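Local coordinates for uncharacterized protein DUF2179 (PDB 3HLU), which is of unknown function but forms the C-terminal DUF2179 domain of a YitT-family membrane protein and probably shares the fold of GlnB-like proteins, at residues A[10-15]-A[47-52]; A[14-19]-A[68-73]; A[19-24]-A[63-68]. One frame throughout, in Å; residues are numbered along the deposited sequence.

Contact 1 (A[10-15]-A[47-52])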
HETATM    1  N   MSE A  10     -11.719  -0.070   4.263  1.00 96.00           N
HETATM    2  CA  MSE A  10     -11.026   0.351   3.036  1.00 92.51           C
HETATM    3  C   MSE A  10      -9.772  -0.486   2.777  1.00 91.85           C
HETATM    4  O   MSE A  10      -9.007  -0.777   3.706  1.00 91.11           O
HETATM    5  CB  MSE A  10     -10.636   1.824   3.132  1.00 89.04           C
HETATM    6  CG  MSE A  10      -9.498   2.196   2.233  1.00 87.68           C
HETATM    7 SE   MSE A  10     -10.161   2.599   0.450  0.58110.56          SE
HETATM    8  CE  MSE A  10     -10.245   4.540   0.710  1.00101.04           C
ATOM      9  N   VAL A  11      -9.548  -0.866   1.520  1.00 85.26           N
ATOM     10  CA  VAL A  11      -8.471  -1.796   1.214  1.00 81.69           C
ATOM     11  C   VAL A  11      -7.632  -1.406   0.015  1.00 79.11           C
ATOM     12  O   VAL A  11      -8.141  -1.017  -1.018  1.00 77.71           O
ATOM     13  CB  VAL A  11      -9.005  -3.214   1.018  1.00 80.62           C
ATOM     14  CG1 VAL A  11      -7.947  -4.102   0.412  1.00 77.93           C
ATOM     15  CG2 VAL A  11      -9.464  -3.765   2.339  1.00 84.38           C
ATOM     16  N   TYR A  12      -6.326  -1.519   0.161  1.00 79.41           N
ATOM     17  CA  TYR A  12      -5.446  -1.302  -0.971  1.00 78.31           C
ATOM     18  C   TYR A  12      -4.810  -2.624  -1.378  1.00 76.35           C
ATOM     19  O   TYR A  12      -4.379  -3.404  -0.546  1.00 76.12           O
ATOM     20  CB  TYR A  12      -4.387  -0.257  -0.639  1.00 76.25           C
ATOM     21  CG  TYR A  12      -4.962   1.002  -0.023  1.00 78.55           C
ATOM     22  CD1 TYR A  12      -5.114   1.115   1.350  1.00 80.12           C
ATOM     23  CD2 TYR A  12      -5.350   2.080  -0.815  1.00 80.52           C
ATOM     24  CE1 TYR A  12      -5.633   2.265   1.919  1.00 84.03           C
ATOM     25  CE2 TYR A  12      -5.870   3.237  -0.253  1.00 81.80           C
ATOM     26  CZ  TYR A  12      -6.007   3.321   1.117  1.00 83.99           C
ATOM     27  OH  TYR A  12      -6.538   4.454   1.696  1.00 89.13           O
ATOM     28  N   ILE A  13      -4.794  -2.890  -2.671  1.00 74.32           N
ATOM     29  CA  ILE A  13      -4.214  -4.112  -3.145  1.00 73.53           C
ATOM     30  C   ILE A  13      -3.038  -3.733  -4.003  1.00 75.24           C
ATOM     31  O   ILE A  13      -3.193  -3.007  -4.985  1.00 72.27           O
ATOM     32  CB  ILE A  13      -5.222  -4.914  -3.964  1.00 73.56           C
ATOM     33  CG1 ILE A  13      -6.378  -5.345  -3.071  1.00 73.47           C
ATOM     34  CG2 ILE A  13      -4.557  -6.116  -4.638  1.00 69.30           C
ATOM     35  CD1 ILE A  13      -7.505  -5.983  -3.831  1.00 73.76           C
ATOM     36  N   VAL A  14      -1.860  -4.207  -3.601  1.00 74.25           N
ATOM     37  CA  VAL A  14      -0.644  -4.015  -4.367  1.00 73.27           C
ATOM     38  C   VAL A  14      -0.330  -5.237  -5.201  1.00 74.46           C
ATOM     39  O   VAL A  14      -0.062  -6.297  -4.663  1.00 76.34           O
ATOM     40  CB  VAL A  14       0.556  -3.815  -3.453  1.00 75.00           C
ATOM     41  CG1 VAL A  14       1.799  -3.535  -4.293  1.00 75.17           C
ATOM     42  CG2 VAL A  14       0.292  -2.705  -2.457  1.00 72.34           C
ATOM     43  N   SER A  15      -0.327  -5.089  -6.520  1.00 77.02           N
ATOM     44  CA  SER A  15       0.034  -6.198  -7.373  1.00 77.20           C
ATOM     45  C   SER A  15       0.469  -5.757  -8.752  1.00 82.08           C
ATOM     46  O   SER A  15      -0.105  -4.852  -9.332  1.00 84.63           O
ATOM     47  CB  SER A  15      -1.136  -7.154  -7.512  1.00 79.59           C
ATOM     48  OG  SER A  15      -0.958  -8.003  -8.630  1.00 81.87           O
ATOM     49  N   THR A  47       3.012   4.060 -10.166  1.00 94.98           N
ATOM     50  CA  THR A  47       2.608   2.746  -9.709  1.00 91.87           C
ATOM     51  C   THR A  47       1.147   2.897  -9.274  1.00 89.56           C
ATOM     52  O   THR A  47       0.752   3.898  -8.673  1.00 88.41           O
ATOM     53  CB  THR A  47       3.553   2.236  -8.594  1.00 89.73           C
ATOM     54  OG1 THR A  47       3.132   0.947  -8.121  1.00 86.49           O
ATOM     55  CG2 THR A  47       3.595   3.228  -7.452  1.00 90.48           C
ATOM     56  N   GLU A  48       0.327   1.931  -9.657  1.00 92.30           N
ATOM     57  CA  GLU A  48      -1.102   2.029  -9.425  1.00 90.70           C
ATOM     58  C   GLU A  48      -1.523   1.027  -8.386  1.00 88.26           C
ATOM     59  O   GLU A  48      -1.059  -0.111  -8.358  1.00 87.00           O
ATOM     60  CB  GLU A  48      -1.867   1.666 -10.682  1.00 96.94           C
ATOM     61  CG  GLU A  48      -1.930   2.677 -11.787  1.00103.19           C
ATOM     62  CD  GLU A  48      -2.965   2.242 -12.816  1.00110.88           C
ATOM     63  OE1 GLU A  48      -3.045   1.004 -13.099  1.00101.81           O
ATOM     64  OE2 GLU A  48      -3.707   3.132 -13.309  1.00113.01           O
ATOM     65  N   VAL A  49      -2.469   1.441  -7.572  1.00 85.03           N
ATOM     66  CA  VAL A  49      -2.959   0.618  -6.502  1.00 82.87           C
ATOM     67  C   VAL A  49      -4.465   0.447  -6.694  1.00 82.50           C
ATOM     68  O   VAL A  49      -5.125   1.361  -7.162  1.00 84.72           O
ATOM     69  CB  VAL A  49      -2.597   1.301  -5.161  1.00 81.73           C
ATOM     70  CG1 VAL A  49      -3.602   0.995  -4.063  1.00 80.36           C
ATOM     71  CG2 VAL A  49      -1.180   0.936  -4.761  1.00 74.70           C
ATOM     72  N   ILE A  50      -5.000  -0.733  -6.381  1.00 79.07           N
ATOM     73  CA  ILE A  50      -6.450  -0.924  -6.358  1.00 80.26           C
ATOM     74  C   ILE A  50      -7.016  -0.551  -4.992  1.00 78.65           C
ATOM     75  O   ILE A  50      -6.629  -1.113  -3.973  1.00 77.65           O
ATOM     76  CB  ILE A  50      -6.876  -2.385  -6.668  1.00 77.92           C
ATOM     77  CG1 ILE A  50      -6.324  -2.865  -7.998  1.00 75.08           C
ATOM     78  CG2 ILE A  50      -8.383  -2.520  -6.669  1.00 74.45           C
ATOM     79  CD1 ILE A  50      -6.543  -4.333  -8.211  1.00 74.78           C
HETATM   80  N   MSE A  51      -7.944   0.403  -4.982  1.00 83.09           N
HETATM   81  CA  MSE A  51      -8.680   0.752  -3.779  1.00 83.61           C
HETATM   82  C   MSE A  51     -10.102   0.188  -3.799  1.00 84.03           C
HETATM   83  O   MSE A  51     -10.802   0.255  -4.801  1.00 83.79           O
HETATM   84  CB  MSE A  51      -8.713   2.258  -3.606  1.00 85.74           C
HETATM   85  CG  MSE A  51      -9.701   2.727  -2.568  1.00 89.14           C
HETATM   86 SE   MSE A  51      -9.415   4.631  -2.305  0.41110.05          SE
HETATM   87  CE  MSE A  51      -8.404   5.021  -3.951  1.00 88.47           C
ATOM     88  N   CYS A  52     -10.532  -0.370  -2.681  1.00 82.10           N
ATOM     89  CA  CYS A  52     -11.834  -0.971  -2.629  1.00 81.37           C
ATOM     90  C   CYS A  52     -12.333  -0.992  -1.195  1.00 85.86           C
ATOM     91  O   CYS A  52     -11.643  -1.460  -0.296  1.00 86.77           O
ATOM     92  CB  CYS A  52     -11.773  -2.380  -3.206  1.00 81.03           C
ATOM     93  SG  CYS A  52     -13.375  -3.217  -3.315  1.00 84.69           S
TER
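The two central strands of the four-stranded antiparallel sheet, 9-14 and 48-54, pair here in the ferredoxin-like fold expected of a GlnB-like domain. Val11 faces Cys52 and Ile13 faces Ile50 as hydrogen-bonded pairs; Tyr12 and Met51 form the non-hydrogen-bonded pair between them. Ile13 N gives to Ile50 O at 2.9 Å, and Ile50 N returns to Ile13 O at 3.2 Å, the straightest of the four bonds (161°). Cys52 N binds Val11 O; Val11 N to Cys52 O is weak. Toward the helices, Ile13 and Ile50 meet through their CB atoms, 4.1 Å apart. The opposite face carries Tyr12, whose CB lies 3.7 Å from Val49 CG1, a methyl at the ring edge. Selenomethionine Met51 has CG anti to the backbone N (chi1 167°) and bends at chi3, bringing SE oblique to the same ring, 5.4 Å from its centroid, a Met-aromatic contact. Selenomethionine Met10 crosses Met51, its SE against Met51 CG. Tyr12 OH bonds Ser78 OG and Val49 packs on Ile76, both of the second subunit. Backbone polarity is thus spent within the sheet; Ile13 and Ile50 serve the helical layer, Tyr12 and Val49 the second subunit.

Contact 2 (A[14-19]-A[68-73])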
ATOM      1  N   VAL A  14      -1.860  -4.207  -3.601  1.00 74.25           N
ATOM      2  CA  VAL A  14      -0.644  -4.015  -4.367  1.00 73.27           C
ATOM      3  C   VAL A  14      -0.330  -5.237  -5.201  1.00 74.46           C
ATOM      4  O   VAL A  14      -0.062  -6.297  -4.663  1.00 76.34           O
ATOM      5  CB  VAL A  14       0.556  -3.815  -3.453  1.00 75.00           C
ATOM      6  CG1 VAL A  14       1.799  -3.535  -4.293  1.00 75.17           C
ATOM      7  CG2 VAL A  14       0.292  -2.705  -2.457  1.00 72.34           C
ATOM      8  N   SER A  15      -0.327  -5.089  -6.520  1.00 77.02           N
ATOM      9  CA  SER A  15       0.034  -6.198  -7.373  1.00 77.20           C
ATOM     10  C   SER A  15       0.469  -5.757  -8.752  1.00 82.08           C
ATOM     11  O   SER A  15      -0.105  -4.852  -9.332  1.00 84.63           O
ATOM     12  CB  SER A  15      -1.136  -7.154  -7.512  1.00 79.59           C
ATOM     13  OG  SER A  15      -0.958  -8.003  -8.630  1.00 81.87           O
ATOM     14  N   ALA A  16       1.487  -6.422  -9.282  1.00 84.47           N
ATOM     15  CA  ALA A  16       1.907  -6.203 -10.654  1.00 84.11           C
ATOM     16  C   ALA A  16       0.782  -6.553 -11.626  1.00 88.40           C
ATOM     17  O   ALA A  16       0.599  -5.870 -12.647  1.00 91.77           O
ATOM     18  CB  ALA A  16       3.150  -7.022 -10.960  1.00 81.89           C
ATOM     19  N   LYS A  17       0.032  -7.610 -11.303  1.00 87.31           N
ATOM     20  CA  LYS A  17      -1.054  -8.104 -12.150  1.00 84.14           C
ATOM     21  C   LYS A  17      -2.402  -7.427 -11.815  1.00 84.23           C
ATOM     22  O   LYS A  17      -3.469  -8.002 -11.998  1.00 84.10           O
ATOM     23  CB  LYS A  17      -1.171  -9.624 -12.000  1.00 87.66           C
ATOM     24  CG  LYS A  17       0.096 -10.442 -12.336  1.00 91.36           C
ATOM     25  CD  LYS A  17       0.229 -10.782 -13.842  1.00 98.04           C
ATOM     26  CE  LYS A  17       1.140  -9.775 -14.599  1.00103.36           C
ATOM     27  NZ  LYS A  17       0.837  -9.650 -16.081  1.00101.51           N
ATOM     28  N   ARG A  18      -2.355  -6.189 -11.345  1.00 85.41           N
ATOM     29  CA  ARG A  18      -3.550  -5.551 -10.809  1.00 85.18           C
ATOM     30  C   ARG A  18      -4.705  -5.382 -11.810  1.00 86.81           C
ATOM     31  O   ARG A  18      -5.861  -5.521 -11.421  1.00 86.60           O
ATOM     32  CB  ARG A  18      -3.211  -4.215 -10.144  1.00 83.18           C
ATOM     33  CG  ARG A  18      -3.187  -3.047 -11.107  1.00 89.67           C
ATOM     34  CD  ARG A  18      -1.916  -3.030 -11.934  1.00 93.10           C
ATOM     35  NE  ARG A  18      -0.817  -2.418 -11.176  1.00 99.35           N
ATOM     36  CZ  ARG A  18      -0.305  -1.210 -11.418  1.00101.42           C
ATOM     37  NH1 ARG A  18       0.696  -0.755 -10.663  1.00 96.52           N
ATOM     38  NH2 ARG A  18      -0.782  -0.465 -12.423  1.00102.92           N
ATOM     39  N   LYS A  19      -4.416  -5.080 -13.076  1.00 84.79           N
ATOM     40  CA  LYS A  19      -5.493  -4.935 -14.056  1.00 84.80           C
ATOM     41  C   LYS A  19      -6.340  -6.212 -14.180  1.00 84.58           C
ATOM     42  O   LYS A  19      -7.565  -6.179 -14.168  1.00 82.09           O
ATOM     43  CB  LYS A  19      -4.963  -4.527 -15.432  1.00 88.10           C
ATOM     44  CG  LYS A  19      -6.084  -4.523 -16.473  1.00 97.72           C
ATOM     45  CD  LYS A  19      -5.638  -4.282 -17.920  1.00102.14           C
ATOM     46  CE  LYS A  19      -6.873  -4.260 -18.836  1.00105.59           C
ATOM     47  NZ  LYS A  19      -6.596  -3.711 -20.201  1.00111.85           N
ATOM     48  N   GLU A  68      -4.981 -16.939  -6.910  1.00 87.39           N
ATOM     49  CA  GLU A  68      -5.257 -17.454  -8.231  1.00 89.10           C
ATOM     50  C   GLU A  68      -4.576 -16.655  -9.343  1.00 90.20           C
ATOM     51  O   GLU A  68      -4.530 -17.097 -10.483  1.00 94.49           O
ATOM     52  CB  GLU A  68      -6.773 -17.467  -8.426  1.00 93.05           C
ATOM     53  CG  GLU A  68      -7.274 -18.115  -9.702  1.00 99.69           C
ATOM     54  CD  GLU A  68      -8.664 -18.748  -9.519  1.00107.46           C
ATOM     55  OE1 GLU A  68      -9.211 -18.708  -8.381  1.00102.82           O
ATOM     56  OE2 GLU A  68      -9.196 -19.297 -10.517  1.00109.13           O
ATOM     57  N   VAL A  69      -4.041 -15.482  -9.028  1.00 87.28           N
ATOM     58  CA  VAL A  69      -3.581 -14.588 -10.086  1.00 85.81           C
ATOM     59  C   VAL A  69      -2.168 -14.107  -9.866  1.00 88.07           C
ATOM     60  O   VAL A  69      -1.349 -14.136 -10.788  1.00 90.04           O
ATOM     61  CB  VAL A  69      -4.456 -13.341 -10.176  1.00 84.19           C
ATOM     62  CG1 VAL A  69      -3.881 -12.368 -11.185  1.00 82.86           C
ATOM     63  CG2 VAL A  69      -5.862 -13.721 -10.528  1.00 87.74           C
ATOM     64  N   ASP A  70      -1.912 -13.636  -8.646  1.00 84.52           N
ATOM     65  CA  ASP A  70      -0.613 -13.116  -8.253  1.00 82.89           C
ATOM     66  C   ASP A  70      -0.375 -13.430  -6.783  1.00 85.71           C
ATOM     67  O   ASP A  70      -0.886 -12.748  -5.891  1.00 84.04           O
ATOM     68  CB  ASP A  70      -0.528 -11.610  -8.497  1.00 83.04           C
ATOM     69  CG  ASP A  70       0.794 -11.004  -8.019  1.00 84.73           C
ATOM     70  OD1 ASP A  70       1.655 -11.752  -7.504  1.00 84.93           O
ATOM     71  OD2 ASP A  70       0.974  -9.767  -8.155  1.00 82.87           O
ATOM     72  N   PRO A  71       0.408 -14.482  -6.532  1.00 87.81           N
ATOM     73  CA  PRO A  71       0.846 -14.958  -5.217  1.00 84.56           C
ATOM     74  C   PRO A  71       1.630 -13.910  -4.442  1.00 83.85           C
ATOM     75  O   PRO A  71       1.717 -13.987  -3.214  1.00 84.09           O
ATOM     76  CB  PRO A  71       1.776 -16.118  -5.568  1.00 84.15           C
ATOM     77  CG  PRO A  71       1.299 -16.593  -6.891  1.00 87.35           C
ATOM     78  CD  PRO A  71       0.859 -15.369  -7.621  1.00 87.50           C
ATOM     79  N   ASP A  72       2.217 -12.949  -5.142  1.00 83.93           N
ATOM     80  CA  ASP A  72       3.045 -11.955  -4.472  1.00 83.50           C
ATOM     81  C   ASP A  72       2.250 -10.728  -4.101  1.00 83.68           C
ATOM     82  O   ASP A  72       2.696  -9.918  -3.291  1.00 81.20           O
ATOM     83  CB  ASP A  72       4.238 -11.585  -5.332  1.00 86.54           C
ATOM     84  CG  ASP A  72       5.182 -12.762  -5.537  1.00 96.03           C
ATOM     85  OD1 ASP A  72       5.378 -13.162  -6.718  1.00 99.16           O
ATOM     86  OD2 ASP A  72       5.689 -13.306  -4.513  1.00 91.53           O
ATOM     87  N   ALA A  73       1.066 -10.601  -4.687  1.00 82.46           N
ATOM     88  CA  ALA A  73       0.159  -9.523  -4.327  1.00 78.81           C
ATOM     89  C   ALA A  73      -0.088  -9.486  -2.824  1.00 77.29           C
ATOM     90  O   ALA A  73       0.041 -10.492  -2.122  1.00 75.37           O
ATOM     91  CB  ALA A  73      -1.151  -9.660  -5.072  1.00 75.02           C
TER
HETATM   92  O   HOH W   1       2.916  -8.120  -7.369  1.00 78.58           O
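With OG anti to the backbone N (chi1 162°), Ser15 turns its hydroxyl toward the loop after helix 56-67, and Asp70, its CG likewise anti (chi1 177°), brings its carboxylate to meet it. Ser15 OG donates to Asp70 OD2 at 2.7 Å, using the anti lone pair of that oxygen. A water takes the Ala16 N-H and donates to the same OD2, 2.7 Å away, so OD2 is gripped twice. Asp70 OD1 accepts from Asp72 N, two residues on, at 2.7 Å, closing an Asx turn; that N-H comes from above the carboxylate plane, and Ala73 N adds a weak bond. Ser15 OG in turn receives a weak bond from the N-H of Lys17, the N-cap residue of helix 18-28. Ser15 CB lies 3.5 Å from Ala73 CB, and Lys17 CB 3.9 Å from Val69 CG1. An alanine in place of Asp70 would remove both carboxylate oxygens, and with them the Asx turn, and would probably loosen the hold of the loop on Ser15 and on the water at Ala16 N. Arg18 NE bonds Ser15 O in the guanidinium plane. Four donors, one of them a water and one weak, meet this buried carboxylate, which would be expected to favour its ionised form; the two at OD2 join the start of helix 18-28 to the loop leading into strand 74-77, and the two at OD1 shape that loop.

Contact 3 (A[19-24]-A[63-68]); sequences KIIADR and RNLLKE
Leu65 CD1 sits over the centre of one face of the Arg24 guanidinium, 3.5 Å above its plane, and is also close to Arg24 CB and CD, so the methyl touches the arginine at both its base and its flat end. Glu68 comes to the same guanidinium at its edge: its CG lies 3.3 Å from Arg24 NH1, and its carboxylate is turned 85° from the guanidinium plane. Arg24 NH2 and Glu68 OE2, 3.3 Å apart, form a long salt bridge whose hydrogen bond is weak. Deeper in, Ile21 and Leu66 cross at about a right angle, with Ile21 CD1 3.5 Å from Leu66 CD2. Leu65 CD2 lies 4.1 Å from the backbone oxygen of Ile21.

Torsions set up these meetings. Arg24 starts with CG anti to its carbonyl carbon and bends at chi3 (57°), which folds the guanidinium over the leucine methyl. Leu65 and Glu68 both carry CG anti to the backbone N. Three residues apart, about one helical turn, they present a methyl and a carboxylate to the same arginine.

The axes of segments 19-24 and 63-67 run at 136° and come within 10.7 Å. They belong to the two helices that pack on one face of the four-stranded sheet in the ferredoxin-like fold: Ile21 packs on Ile50, and Leu66 on Met75. Val69 covers Ile20, Ile21 and Arg24 from the loop after helix 56-67. Arg24 NH2 also has a salt bridge to Glu28, one turn farther along its helix. Apolar contact therefore joins the helices on the sheet side; on the side away from the sheet Arg24 NH2 divides its charge between Glu28 and the long, weak bond to Glu68, so the Leu65 methyl over the guanidinium face probably contributes much of this contact.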
ATOM      1  N   LYS A  19      -4.416  -5.080 -13.076  1.00 84.79           N
ATOM      2  CA  LYS A  19      -5.493  -4.935 -14.056  1.00 84.80           C
ATOM      3  C   LYS A  19      -6.340  -6.212 -14.180  1.00 84.58           C
ATOM      4  O   LYS A  19      -7.565  -6.179 -14.168  1.00 82.09           O
ATOM      5  CB  LYS A  19      -4.963  -4.527 -15.432  1.00 88.10           C
ATOM      6  CG  LYS A  19      -6.084  -4.523 -16.473  1.00 97.72           C
ATOM      7  CD  LYS A  19      -5.638  -4.282 -17.920  1.00102.14           C
ATOM      8  CE  LYS A  19      -6.873  -4.260 -18.836  1.00105.59           C
ATOM      9  NZ  LYS A  19      -6.596  -3.711 -20.201  1.00111.85           N
ATOM     10  N   ILE A  20      -5.673  -7.346 -14.297  1.00 88.10           N
ATOM     11  CA  ILE A  20      -6.350  -8.639 -14.240  1.00 87.85           C
ATOM     12  C   ILE A  20      -7.157  -8.843 -12.948  1.00 84.70           C
ATOM     13  O   ILE A  20      -8.314  -9.254 -12.981  1.00 84.00           O
ATOM     14  CB  ILE A  20      -5.330  -9.776 -14.382  1.00 86.37           C
ATOM     15  CG1 ILE A  20      -4.583  -9.635 -15.713  1.00 91.33           C
ATOM     16  CG2 ILE A  20      -6.013 -11.109 -14.288  1.00 83.49           C
ATOM     17  CD1 ILE A  20      -3.416 -10.591 -15.858  1.00 96.00           C
ATOM     18  N   ILE A  21      -6.538  -8.559 -11.804  1.00 84.41           N
ATOM     19  CA  ILE A  21      -7.232  -8.690 -10.528  1.00 83.71           C
ATOM     20  C   ILE A  21      -8.457  -7.798 -10.440  1.00 80.12           C
ATOM     21  O   ILE A  21      -9.509  -8.224  -9.983  1.00 78.91           O
ATOM     22  CB  ILE A  21      -6.325  -8.349  -9.340  1.00 80.96           C
ATOM     23  CG1 ILE A  21      -5.218  -9.389  -9.210  1.00 81.25           C
ATOM     24  CG2 ILE A  21      -7.149  -8.282  -8.057  1.00 75.75           C
ATOM     25  CD1 ILE A  21      -4.245  -9.098  -8.094  1.00 78.84           C
ATOM     26  N   ALA A  22      -8.299  -6.546 -10.858  1.00 80.99           N
ATOM     27  CA  ALA A  22      -9.383  -5.580 -10.818  1.00 79.40           C
ATOM     28  C   ALA A  22     -10.548  -6.035 -11.674  1.00 82.20           C
ATOM     29  O   ALA A  22     -11.692  -5.883 -11.270  1.00 84.21           O
ATOM     30  CB  ALA A  22      -8.906  -4.223 -11.260  1.00 75.53           C
ATOM     31  N   ASP A  23     -10.269  -6.605 -12.844  1.00 82.03           N
ATOM     32  CA  ASP A  23     -11.342  -7.043 -13.731  1.00 84.76           C
ATOM     33  C   ASP A  23     -12.121  -8.208 -13.132  1.00 85.63           C
ATOM     34  O   ASP A  23     -13.349  -8.193 -13.123  1.00 86.20           O
ATOM     35  CB  ASP A  23     -10.824  -7.393 -15.138  1.00 89.27           C
ATOM     36  CG  ASP A  23     -10.445  -6.143 -15.965  1.00 95.15           C
ATOM     37  OD1 ASP A  23     -10.795  -4.998 -15.560  1.00 91.18           O
ATOM     38  OD2 ASP A  23      -9.779  -6.315 -17.022  1.00 98.33           O
ATOM     39  N   ARG A  24     -11.408  -9.204 -12.620  1.00 84.52           N
ATOM     40  CA  ARG A  24     -12.056 -10.361 -12.016  1.00 85.39           C
ATOM     41  C   ARG A  24     -12.814  -9.999 -10.745  1.00 83.87           C
ATOM     42  O   ARG A  24     -13.770 -10.673 -10.371  1.00 84.96           O
ATOM     43  CB  ARG A  24     -11.040 -11.464 -11.721  1.00 85.30           C
ATOM     44  CG  ARG A  24     -10.411 -12.065 -12.960  1.00 89.36           C
ATOM     45  CD  ARG A  24      -9.611 -13.323 -12.631  1.00 91.16           C
ATOM     46  NE  ARG A  24     -10.420 -14.343 -11.962  1.00 95.41           N
ATOM     47  CZ  ARG A  24      -9.936 -15.491 -11.485  1.00100.26           C
ATOM     48  NH1 ARG A  24      -8.643 -15.772 -11.602  1.00102.13           N
ATOM     49  NH2 ARG A  24     -10.740 -16.361 -10.885  1.00 98.96           N
ATOM     50  N   ARG A  63      -8.904 -12.349  -1.299  1.00 80.86           N
ATOM     51  CA  ARG A  63      -7.665 -13.028  -0.989  1.00 82.39           C
ATOM     52  C   ARG A  63      -7.476 -14.312  -1.800  1.00 81.90           C
ATOM     53  O   ARG A  63      -6.386 -14.605  -2.280  1.00 79.93           O
ATOM     54  CB  ARG A  63      -7.615 -13.348   0.493  1.00 80.16           C
ATOM     55  CG  ARG A  63      -6.220 -13.551   0.953  1.00 81.75           C
ATOM     56  CD  ARG A  63      -6.173 -14.251   2.267  1.00 85.83           C
ATOM     57  NE  ARG A  63      -4.885 -14.014   2.892  1.00 88.37           N
ATOM     58  CZ  ARG A  63      -4.708 -13.961   4.204  1.00 93.01           C
ATOM     59  NH1 ARG A  63      -5.755 -14.137   5.011  1.00 93.23           N
ATOM     60  NH2 ARG A  63      -3.494 -13.722   4.706  1.00 88.81           N
ATOM     61  N   ASN A  64      -8.547 -15.076  -1.953  1.00 84.79           N
ATOM     62  CA  ASN A  64      -8.484 -16.322  -2.703  1.00 85.77           C
ATOM     63  C   ASN A  64      -8.321 -16.080  -4.180  1.00 84.83           C
ATOM     64  O   ASN A  64      -7.782 -16.902  -4.919  1.00 88.22           O
ATOM     65  CB  ASN A  64      -9.715 -17.172  -2.423  1.00 87.97           C
ATOM     66  CG  ASN A  64      -9.660 -17.803  -1.035  1.00 94.52           C
ATOM     67  OD1 ASN A  64      -8.639 -17.702  -0.339  1.00 89.38           O
ATOM     68  ND2 ASN A  64     -10.750 -18.446  -0.620  1.00 97.13           N
ATOM     69  N   LEU A  65      -8.770 -14.920  -4.606  1.00 83.10           N
ATOM     70  CA  LEU A  65      -8.622 -14.539  -5.981  1.00 81.34           C
ATOM     71  C   LEU A  65      -7.172 -14.157  -6.232  1.00 82.25           C
ATOM     72  O   LEU A  65      -6.651 -14.343  -7.326  1.00 83.19           O
ATOM     73  CB  LEU A  65      -9.565 -13.380  -6.248  1.00 84.18           C
ATOM     74  CG  LEU A  65      -9.285 -12.447  -7.413  1.00 85.50           C
ATOM     75  CD1 LEU A  65      -9.406 -13.200  -8.719  1.00 88.24           C
ATOM     76  CD2 LEU A  65     -10.272 -11.294  -7.350  1.00 83.58           C
ATOM     77  N   LEU A  66      -6.514 -13.634  -5.206  1.00 81.11           N
ATOM     78  CA  LEU A  66      -5.116 -13.248  -5.330  1.00 80.81           C
ATOM     79  C   LEU A  66      -4.256 -14.473  -5.555  1.00 82.95           C
ATOM     80  O   LEU A  66      -3.407 -14.504  -6.451  1.00 82.67           O
ATOM     81  CB  LEU A  66      -4.650 -12.549  -4.065  1.00 78.71           C
ATOM     82  CG  LEU A  66      -5.290 -11.205  -3.772  1.00 79.03           C
ATOM     83  CD1 LEU A  66      -4.596 -10.499  -2.599  1.00 74.40           C
ATOM     84  CD2 LEU A  66      -5.249 -10.381  -5.050  1.00 74.57           C
ATOM     85  N   LYS A  67      -4.478 -15.479  -4.715  1.00 83.60           N
ATOM     86  CA  LYS A  67      -3.783 -16.750  -4.839  1.00 84.28           C
ATOM     87  C   LYS A  67      -3.851 -17.215  -6.284  1.00 87.73           C
ATOM     88  O   LYS A  67      -2.903 -17.769  -6.834  1.00 90.73           O
ATOM     89  CB  LYS A  67      -4.418 -17.782  -3.913  1.00 82.03           C
ATOM     90  CG  LYS A  67      -4.201 -17.464  -2.430  1.00 84.33           C
ATOM     91  CD  LYS A  67      -5.019 -18.352  -1.494  1.00 81.31           C
ATOM     92  CE  LYS A  67      -5.063 -17.745  -0.102  1.00 83.67           C
ATOM     93  NZ  LYS A  67      -6.023 -18.407   0.829  1.00 86.13           N
ATOM     94  N   GLU A  68      -4.981 -16.939  -6.910  1.00 87.39           N
ATOM     95  CA  GLU A  68      -5.257 -17.454  -8.231  1.00 89.10           C
ATOM     96  C   GLU A  68      -4.576 -16.655  -9.343  1.00 90.20           C
ATOM     97  O   GLU A  68      -4.530 -17.097 -10.483  1.00 94.49           O
ATOM     98  CB  GLU A  68      -6.773 -17.467  -8.426  1.00 93.05           C
ATOM     99  CG  GLU A  68      -7.274 -18.115  -9.702  1.00 99.69           C
ATOM    100  CD  GLU A  68      -8.664 -18.748  -9.519  1.00107.46           C
ATOM    101  OE1 GLU A  68      -9.211 -18.708  -8.381  1.00102.82           O
ATOM    102  OE2 GLU A  68      -9.196 -19.297 -10.517  1.00109.13           O
TER

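How the contacts relate
Contact 1 is the core of the sheet, its centre about 4 Å from the centre of the chain, where regular backbone bonds carry the pairing. The centres of contacts 2 and 3 lie about 8 Å from it, and both depend on side chains. Contact 3 is buried between helices and sheet, aliphatic with a weak ion pair beside it; contact 2 is partly buried, its carboxylate covered but Ala16 and Lys17 exposed. Contacts 1 and 2 share Val14 and Ser15 and are joined by the Glu48–Arg18 salt bridge. Both contacts 2 and 3 use helix 18-28, and Val69 bridges them. Ile50 packs on Ala22, linking contact 1 to the helical layer. Residues of all three contacts touch the second subunit.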